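Side-chain contacts in probable ATP-dependent kinase TDA10 (Saccharomyces cerevisiae, PDB 1ODF), which probably acts as an ATP-dependent kinase of still unknown specificity, structurally close to E. coli pantothenate kinase: residues P21-E25 with T26-C30; Y52-L55 with M56-G60; K234-T237 with D238-H242. All blocks are in the same frame, centred on the assembly; numbering follows the deposited sequence.

All three contacts are local and lie near the surface, each with a single buried residue: W23, L55 and V241 in turn. Contacts 1 and 2 are neighbours, their centres about 17 Å apart, and they meet where P21 and F24 of helix 8-24 touch Y59 of helix 44-59. Contact 3, about 47 Å from contact 1 between centres, lies on the opposite side of the chain's centre and starts helix 238-246. Place governs chemistry: past the end of a helix, contact 1 joins an indole, a polar loop and waters; within a helix, contact 2 lays aliphatic chains over rings; at a helix start, contact 3 spends side-chain oxygens on backbone amides.

Contact 1 (P21-E25 with T26-C30); sequences PEWFE and TGNKC
W23 and N28 meet in a surface contact at the C-terminal end of helix 8-24, where the chain turns into the loop leading to strand 32-37. The indole lies flat beneath the asparagine: ring and amide planes are only 8° apart, and N28 CB rests over the benzo edge, 3.4 Å from W23 CZ2. CG of W23 stands anti to the backbone N (chi1 160°), which swings the indole off the helix and under the loop. C30 approaches from another direction, its SG near the ring plane and 3.6 Å from W23 CH2, a sulfur-aromatic contact at the edge.

The backbone turn brings the loop back over the ring. F24 to G27 form a type I beta turn, with G27 N bonded to F24 O at 3.0 Å, and G27 then leaves the helical path with positive phi, which glycine adopts most easily. T26 N bonds to W23 O at 3.1 Å; T26 OG1 lies implausibly close to the same oxygen, so that bond is doubtful. The hydroxyl accepts from N28 ND2 at 2.7 Å, the amide lying nearly coplanar with the bond, which probably helps keep the asparagine level over the indole. Water 1 accepts a hydrogen bond from W23 NE1 at 3.0 Å and donates to C30 O, while water 2 donates to W23 O and N28 O.

K203 and I268, from other loops, also touch W23. Replacing W23 with an alanine would probably leave N28 without the ring face beneath it, the sulfur of C30 without its edge partner and water 1 without its indole donor. Chemically, a polar turn thus packs against one indole face: the T26 and G27 backbone amides and a water engage the W23 and F24 carbonyls, while T26 OG1 takes the N28 amide.

Contact 2 (Y52-L55 with M56-G60); sequences YNHL and MEKYG
M56 folds back over Y52, one helical turn earlier in helix 44-59, and its side chain can be followed atom by atom. CB sits 3.4 Å from Y52 O, the oxygen that accepts the M56 amide at 2.9 Å. CG lies over the tyrosine face, 3.9 Å from the ring centroid and 14° off its normal, a CH-pi contact. Bends at chi2 (-98°) and chi3 (-93°) then carry the chain along the ring: SD stands obliquely above it, and CE ends 3.4 Å from Y52 OH. Y52 itself meets Y67 and I157.

Two residues on, K58 CG makes a second CH-pi contact, centred over the imidazole of H54, 4.1 Å from the ring centroid; no sulfur takes part, and the side chains run side by side. H54 NE2 is hydrogen-bonded to D17 of helix 8-24, which probably steadies the ring that K58 overlies. Where L55 is buried, facing helix 8-24, its CD2 packs 3.9 Å from Y59 CE1, and both residues also touch I20.

These are i to i+4 contacts of an alpha-helix, including a Met-aromatic pair, on the helix that follows the predicted P-loop in this kinase fold.

Contact 3 (K234-T237 with D238-H242); sequences KGMT and DEQVH
M236 and T237, the last residues before helix 238-246, meet Q240 and V241 in its first turn. Ahead of them lies G235, where a side chain would collide with the preceding carbonyl oxygen. M236 comes next, its CB 3.4 Å from Q240 OE1 and 3.7 Å from V241 CG2. Its side chain crosses the valine at about a right angle, and both residues touch R221 of helix 216-232. The M236 amide is hydrogen-bonded to E225 of that same helix.

T237 then takes the N-cap. With chi1 at 65°, OG1 sits between the backbone N and the carbonyl carbon, facing the helix, and accepts from Q240 N at 3.2 Å. In return Q240 OE1 accepts from T237 N at 3.1 Å, the amide tilted 30° from the carbonyl plane. T237 O begins the regular helical pattern, receiving V241 N at 2.8 Å and almost in line with its C=O. D238 OD1, just inside the helix, is hydrogen-bonded to H226 NE2 of helix 216-232.

Reciprocal bonds of this kind define a capping box, here with glutamine in the partner position, starting helix 238-246 against helix 216-232.

Contact 1 (P21-E25 with T26-C30)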
loop_
_atom_site.group_PDB
_atom_site.type_symbol
_atom_site.label_atom_id
_atom_site.label_comp_id
_atom_site.label_asym_id
_atom_site.label_seq_id
_atom_site.Cartn_x
_atom_site.Cartn_y
_atom_site.Cartn_z
ATOM N N PRO A 21 0.309 -22.104 4.891
ATOM C CA PRO A 21 0.099 -23.548 4.765
ATOM C C PRO A 21 -1.328 -23.924 5.189
ATOM O O PRO A 21 -1.956 -24.800 4.589
ATOM C CB PRO A 21 1.161 -24.129 5.692
ATOM C CG PRO A 21 2.288 -23.118 5.557
ATOM C CD PRO A 21 1.529 -21.821 5.671
ATOM N N GLU A 22 -1.833 -23.250 6.221
ATOM C CA GLU A 22 -3.185 -23.498 6.699
ATOM C C GLU A 22 -4.225 -23.091 5.650
ATOM O O GLU A 22 -5.307 -23.680 5.570
ATOM C CB GLU A 22 -3.423 -22.765 8.025
ATOM C CG GLU A 22 -2.868 -23.531 9.234
ATOM C CD GLU A 22 -2.993 -22.773 10.553
ATOM O OE1 GLU A 22 -3.882 -21.897 10.670
ATOM O OE2 GLU A 22 -2.207 -23.067 11.485
ATOM N N TRP A 23 -3.905 -22.084 4.845
ATOM C CA TRP A 23 -4.815 -21.673 3.791
ATOM C C TRP A 23 -4.816 -22.742 2.682
ATOM O O TRP A 23 -5.866 -23.102 2.156
ATOM C CB TRP A 23 -4.386 -20.326 3.212
ATOM C CG TRP A 23 -4.952 -20.057 1.837
ATOM C CD1 TRP A 23 -4.289 -20.147 0.642
ATOM C CD2 TRP A 23 -6.287 -19.643 1.526
ATOM N NE1 TRP A 23 -5.129 -19.807 -0.399
ATOM C CE2 TRP A 23 -6.361 -19.493 0.114
ATOM C CE3 TRP A 23 -7.431 -19.385 2.300
ATOM C CZ2 TRP A 23 -7.536 -19.090 -0.538
ATOM C CZ3 TRP A 23 -8.599 -18.987 1.656
ATOM C CH2 TRP A 23 -8.640 -18.843 0.243
ATOM N N PHE A 24 -3.632 -23.251 2.337
ATOM C CA PHE A 24 -3.519 -24.276 1.301
ATOM C C PHE A 24 -4.182 -25.595 1.734
ATOM O O PHE A 24 -4.701 -26.340 0.907
ATOM C CB PHE A 24 -2.045 -24.496 0.948
ATOM C CG PHE A 24 -1.449 -23.379 0.129
ATOM C CD1 PHE A 24 -0.116 -23.012 0.286
ATOM C CD2 PHE A 24 -2.223 -22.697 -0.809
ATOM C CE1 PHE A 24 0.442 -21.975 -0.483
ATOM C CE2 PHE A 24 -1.673 -21.659 -1.583
ATOM C CZ PHE A 24 -0.342 -21.299 -1.419
ATOM N N GLU A 25 -4.178 -25.868 3.033
ATOM C CA GLU A 25 -4.805 -27.082 3.539
ATOM C C GLU A 25 -6.308 -27.075 3.263
ATOM O O GLU A 25 -6.966 -28.104 3.377
ATOM C CB GLU A 25 -4.593 -27.211 5.046
ATOM C CG GLU A 25 -3.152 -27.266 5.490
ATOM C CD GLU A 25 -3.032 -27.476 6.986
ATOM O OE1 GLU A 25 -3.765 -26.800 7.748
ATOM O OE2 GLU A 25 -2.203 -28.316 7.397
ATOM N N THR A 26 -6.847 -25.909 2.915
ATOM C CA THR A 26 -8.279 -25.762 2.638
ATOM C C THR A 26 -8.641 -26.184 1.202
ATOM O O THR A 26 -9.809 -26.436 0.894
ATOM C CB THR A 26 -8.751 -24.286 2.856
ATOM O OG1 THR A 26 -8.202 -23.436 1.836
ATOM C CG2 THR A 26 -8.312 -23.769 4.238
ATOM N N GLY A 27 -7.640 -26.251 0.329
ATOM C CA GLY A 27 -7.888 -26.640 -1.044
ATOM C C GLY A 27 -8.454 -25.527 -1.911
ATOM O O GLY A 27 -8.756 -25.747 -3.087
ATOM N N ASN A 28 -8.603 -24.336 -1.338
ATOM C CA ASN A 28 -9.138 -23.188 -2.070
ATOM C C ASN A 28 -8.328 -22.868 -3.318
ATOM O O ASN A 28 -7.116 -22.693 -3.251
ATOM C CB ASN A 28 -9.172 -21.947 -1.172
ATOM C CG ASN A 28 -10.442 -21.846 -0.361
ATOM O OD1 ASN A 28 -11.505 -21.521 -0.890
ATOM N ND2 ASN A 28 -10.343 -22.132 0.927
ATOM N N LYS A 29 -9.009 -22.778 -4.455
ATOM C CA LYS A 29 -8.345 -22.465 -5.714
ATOM C C LYS A 29 -8.290 -20.962 -5.990
ATOM O O LYS A 29 -7.499 -20.514 -6.820
ATOM C CB LYS A 29 -9.042 -23.171 -6.878
ATOM C CG LYS A 29 -8.648 -24.620 -7.074
ATOM C CD LYS A 29 -9.165 -25.109 -8.426
ATOM C CE LYS A 29 -8.762 -26.537 -8.712
ATOM N NZ LYS A 29 -7.299 -26.694 -8.933
ATOM N N CYS A 30 -9.135 -20.189 -5.311
ATOM C CA CYS A 30 -9.143 -18.740 -5.495
ATOM C C CYS A 30 -7.823 -18.171 -4.966
ATOM O O CYS A 30 -7.127 -18.816 -4.183
ATOM C CB CYS A 30 -10.323 -18.117 -4.745
ATOM S SG CYS A 30 -10.246 -18.287 -2.937
HETATM O O HOH W 1 -4.515 -19.872 -3.353
HETATM O O HOH W 2 -5.769 -22.985 -0.899
#

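Contact 2 (Y52-L55 with M56-G60)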
loop_
_atom_site.group_PDB
_atom_site.type_symbol
_atom_site.label_atom_id
_atom_site.label_comp_id
_atom_site.label_asym_id
_atom_site.label_seq_id
_atom_site.Cartn_x
_atom_site.Cartn_y
_atom_site.Cartn_z
ATOM N N TYR A 52 8.077 -11.811 -0.757
ATOM C CA TYR A 52 7.879 -12.261 -2.128
ATOM C C TYR A 52 8.948 -13.302 -2.427
ATOM O O TYR A 52 8.641 -14.427 -2.811
ATOM C CB TYR A 52 8.035 -11.094 -3.104
ATOM C CG TYR A 52 7.863 -11.460 -4.571
ATOM C CD1 TYR A 52 8.760 -10.994 -5.530
ATOM C CD2 TYR A 52 6.781 -12.230 -5.004
ATOM C CE1 TYR A 52 8.588 -11.280 -6.887
ATOM C CE2 TYR A 52 6.596 -12.521 -6.360
ATOM C CZ TYR A 52 7.507 -12.040 -7.296
ATOM O OH TYR A 52 7.338 -12.304 -8.637
ATOM N N ASN A 53 10.207 -12.926 -2.233
ATOM C CA ASN A 53 11.309 -13.841 -2.491
ATOM C C ASN A 53 11.216 -15.098 -1.644
ATOM O O ASN A 53 11.456 -16.203 -2.134
ATOM C CB ASN A 53 12.654 -13.149 -2.251
ATOM C CG ASN A 53 12.943 -12.072 -3.284
ATOM O OD1 ASN A 53 12.701 -12.261 -4.477
ATOM N ND2 ASN A 53 13.471 -10.940 -2.832
ATOM N N HIS A 54 10.869 -14.921 -0.375
ATOM C CA HIS A 54 10.726 -16.036 0.558
ATOM C C HIS A 54 9.759 -17.081 -0.014
ATOM O O HIS A 54 10.064 -18.272 -0.043
ATOM C CB HIS A 54 10.202 -15.502 1.897
ATOM C CG HIS A 54 9.985 -16.553 2.945
ATOM N ND1 HIS A 54 11.022 -17.207 3.578
ATOM C CD2 HIS A 54 8.847 -17.018 3.516
ATOM C CE1 HIS A 54 10.533 -18.023 4.494
ATOM N NE2 HIS A 54 9.215 -17.928 4.477
ATOM N N LEU A 55 8.601 -16.621 -0.477
ATOM C CA LEU A 55 7.573 -17.494 -1.040
ATOM C C LEU A 55 7.975 -18.091 -2.387
ATOM O O LEU A 55 7.633 -19.238 -2.701
ATOM C CB LEU A 55 6.255 -16.718 -1.181
ATOM C CG LEU A 55 5.659 -16.245 0.152
ATOM C CD1 LEU A 55 4.425 -15.374 -0.082
ATOM C CD2 LEU A 55 5.312 -17.461 0.998
ATOM N N MET A 56 8.699 -17.303 -3.173
ATOM C CA MET A 56 9.174 -17.735 -4.478
ATOM C C MET A 56 10.139 -18.891 -4.285
ATOM O O MET A 56 10.183 -19.815 -5.092
ATOM C CB MET A 56 9.902 -16.588 -5.171
ATOM C CG MET A 56 8.999 -15.456 -5.600
ATOM S SD MET A 56 8.551 -15.587 -7.337
ATOM C CE MET A 56 9.856 -14.569 -8.055
ATOM N N GLU A 57 10.916 -18.828 -3.210
ATOM C CA GLU A 57 11.884 -19.874 -2.920
ATOM C C GLU A 57 11.219 -21.083 -2.283
ATOM O O GLU A 57 11.563 -22.217 -2.597
ATOM C CB GLU A 57 12.979 -19.353 -1.991
ATOM C CG GLU A 57 13.814 -18.232 -2.591
ATOM C CD GLU A 57 14.922 -17.774 -1.661
ATOM O OE1 GLU A 57 14.610 -17.385 -0.511
ATOM O OE2 GLU A 57 16.104 -17.801 -2.081
ATOM N N LYS A 58 10.265 -20.840 -1.392
ATOM C CA LYS A 58 9.573 -21.932 -0.721
ATOM C C LYS A 58 8.688 -22.741 -1.666
ATOM O O LYS A 58 8.823 -23.957 -1.761
ATOM C CB LYS A 58 8.718 -21.393 0.427
ATOM C CG LYS A 58 9.506 -20.789 1.585
ATOM C CD LYS A 58 9.241 -21.553 2.879
ATOM C CE LYS A 58 7.754 -21.595 3.213
ATOM N NZ LYS A 58 7.457 -22.511 4.356
ATOM N N TYR A 59 7.794 -22.062 -2.374
ATOM C CA TYR A 59 6.862 -22.735 -3.272
ATOM C C TYR A 59 7.286 -22.781 -4.737
ATOM O O TYR A 59 6.741 -23.556 -5.527
ATOM C CB TYR A 59 5.484 -22.085 -3.138
ATOM C CG TYR A 59 4.937 -22.170 -1.729
ATOM C CD1 TYR A 59 5.145 -21.140 -0.807
ATOM C CD2 TYR A 59 4.268 -23.319 -1.296
ATOM C CE1 TYR A 59 4.701 -21.255 0.519
ATOM C CE2 TYR A 59 3.823 -23.447 0.015
ATOM C CZ TYR A 59 4.040 -22.420 0.921
ATOM O OH TYR A 59 3.598 -22.573 2.219
ATOM N N GLY A 60 8.263 -21.951 -5.089
ATOM C CA GLY A 60 8.763 -21.917 -6.449
ATOM C C GLY A 60 7.786 -22.327 -7.532
ATOM O O GLY A 60 6.857 -21.581 -7.852
#

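Contact 3 (K234-T237 with D238-H242)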
loop_
_atom_site.group_PDB
_atom_site.type_symbol
_atom_site.label_atom_id
_atom_site.label_comp_id
_atom_site.label_asym_id
_atom_site.label_seq_id
_atom_site.Cartn_x
_atom_site.Cartn_y
_atom_site.Cartn_z
ATOM N N LYS A 234 21.178 16.936 -5.119
ATOM C CA LYS A 234 19.842 17.269 -5.593
ATOM C C LYS A 234 18.793 16.611 -4.705
ATOM O O LYS A 234 18.949 15.461 -4.290
ATOM C CB LYS A 234 19.661 16.840 -7.058
ATOM C CG LYS A 234 20.424 17.718 -8.051
ATOM C CD LYS A 234 20.142 17.357 -9.507
ATOM C CE LYS A 234 20.764 16.021 -9.892
ATOM N NZ LYS A 234 20.704 15.791 -11.366
ATOM N N GLY A 235 17.733 17.357 -4.413
ATOM C CA GLY A 235 16.665 16.858 -3.565
ATOM C C GLY A 235 15.870 18.018 -2.993
ATOM O O GLY A 235 16.133 19.178 -3.314
ATOM N N MET A 236 14.895 17.720 -2.143
ATOM C CA MET A 236 14.074 18.770 -1.548
ATOM C C MET A 236 14.769 19.396 -0.349
ATOM O O MET A 236 15.571 18.744 0.317
ATOM C CB MET A 236 12.728 18.205 -1.079
ATOM C CG MET A 236 11.789 17.719 -2.175
ATOM S SD MET A 236 10.300 16.924 -1.484
ATOM C CE MET A 236 10.949 15.277 -1.041
ATOM N N THR A 237 14.460 20.665 -0.088
ATOM C CA THR A 237 15.013 21.345 1.077
ATOM C C THR A 237 14.161 20.802 2.218
ATOM O O THR A 237 13.082 20.249 1.975
ATOM C CB THR A 237 14.836 22.890 1.012
ATOM O OG1 THR A 237 13.444 23.226 1.051
ATOM C CG2 THR A 237 15.449 23.450 -0.257
ATOM N N ASP A 238 14.631 20.941 3.452
ATOM C CA ASP A 238 13.862 20.445 4.582
ATOM C C ASP A 238 12.447 21.011 4.530
ATOM O O ASP A 238 11.477 20.306 4.805
ATOM C CB ASP A 238 14.528 20.828 5.906
ATOM C CG ASP A 238 15.941 20.286 6.024
ATOM O OD1 ASP A 238 16.223 19.197 5.473
ATOM O OD2 ASP A 238 16.770 20.947 6.684
ATOM N N GLU A 239 12.339 22.283 4.158
ATOM C CA GLU A 239 11.045 22.941 4.063
ATOM C C GLU A 239 10.152 22.202 3.070
ATOM O O GLU A 239 8.957 22.013 3.312
ATOM C CB GLU A 239 11.224 24.401 3.623
ATOM C CG GLU A 239 9.921 25.192 3.472
ATOM C CD GLU A 239 10.152 26.690 3.285
ATOM O OE1 GLU A 239 10.915 27.071 2.373
ATOM O OE2 GLU A 239 9.566 27.491 4.047
ATOM N N GLN A 240 10.743 21.783 1.955
ATOM C CA GLN A 240 10.005 21.073 0.919
ATOM C C GLN A 240 9.640 19.675 1.384
ATOM O O GLN A 240 8.559 19.175 1.074
ATOM C CB GLN A 240 10.832 20.977 -0.364
ATOM C CG GLN A 240 11.286 22.311 -0.905
ATOM C CD GLN A 240 11.894 22.190 -2.281
ATOM O OE1 GLN A 240 12.726 21.313 -2.532
ATOM N NE2 GLN A 240 11.487 23.075 -3.187
ATOM N N VAL A 241 10.553 19.042 2.115
ATOM C CA VAL A 241 10.295 17.704 2.621
ATOM C C VAL A 241 9.103 17.788 3.561
ATOM O O VAL A 241 8.264 16.891 3.593
ATOM C CB VAL A 241 11.525 17.130 3.361
ATOM C CG1 VAL A 241 11.173 15.811 4.031
ATOM C CG2 VAL A 241 12.654 16.911 2.373
ATOM N N HIS A 242 9.018 18.877 4.316
ATOM C CA HIS A 242 7.898 19.053 5.225
ATOM C C HIS A 242 6.628 19.248 4.423
ATOM O O HIS A 242 5.576 18.717 4.769
ATOM C CB HIS A 242 8.113 20.255 6.148
ATOM C CG HIS A 242 8.679 19.882 7.480
ATOM N ND1 HIS A 242 9.988 19.483 7.647
ATOM C CD2 HIS A 242 8.092 19.770 8.695
ATOM C CE1 HIS A 242 10.184 19.137 8.907
ATOM N NE2 HIS A 242 9.049 19.300 9.564
#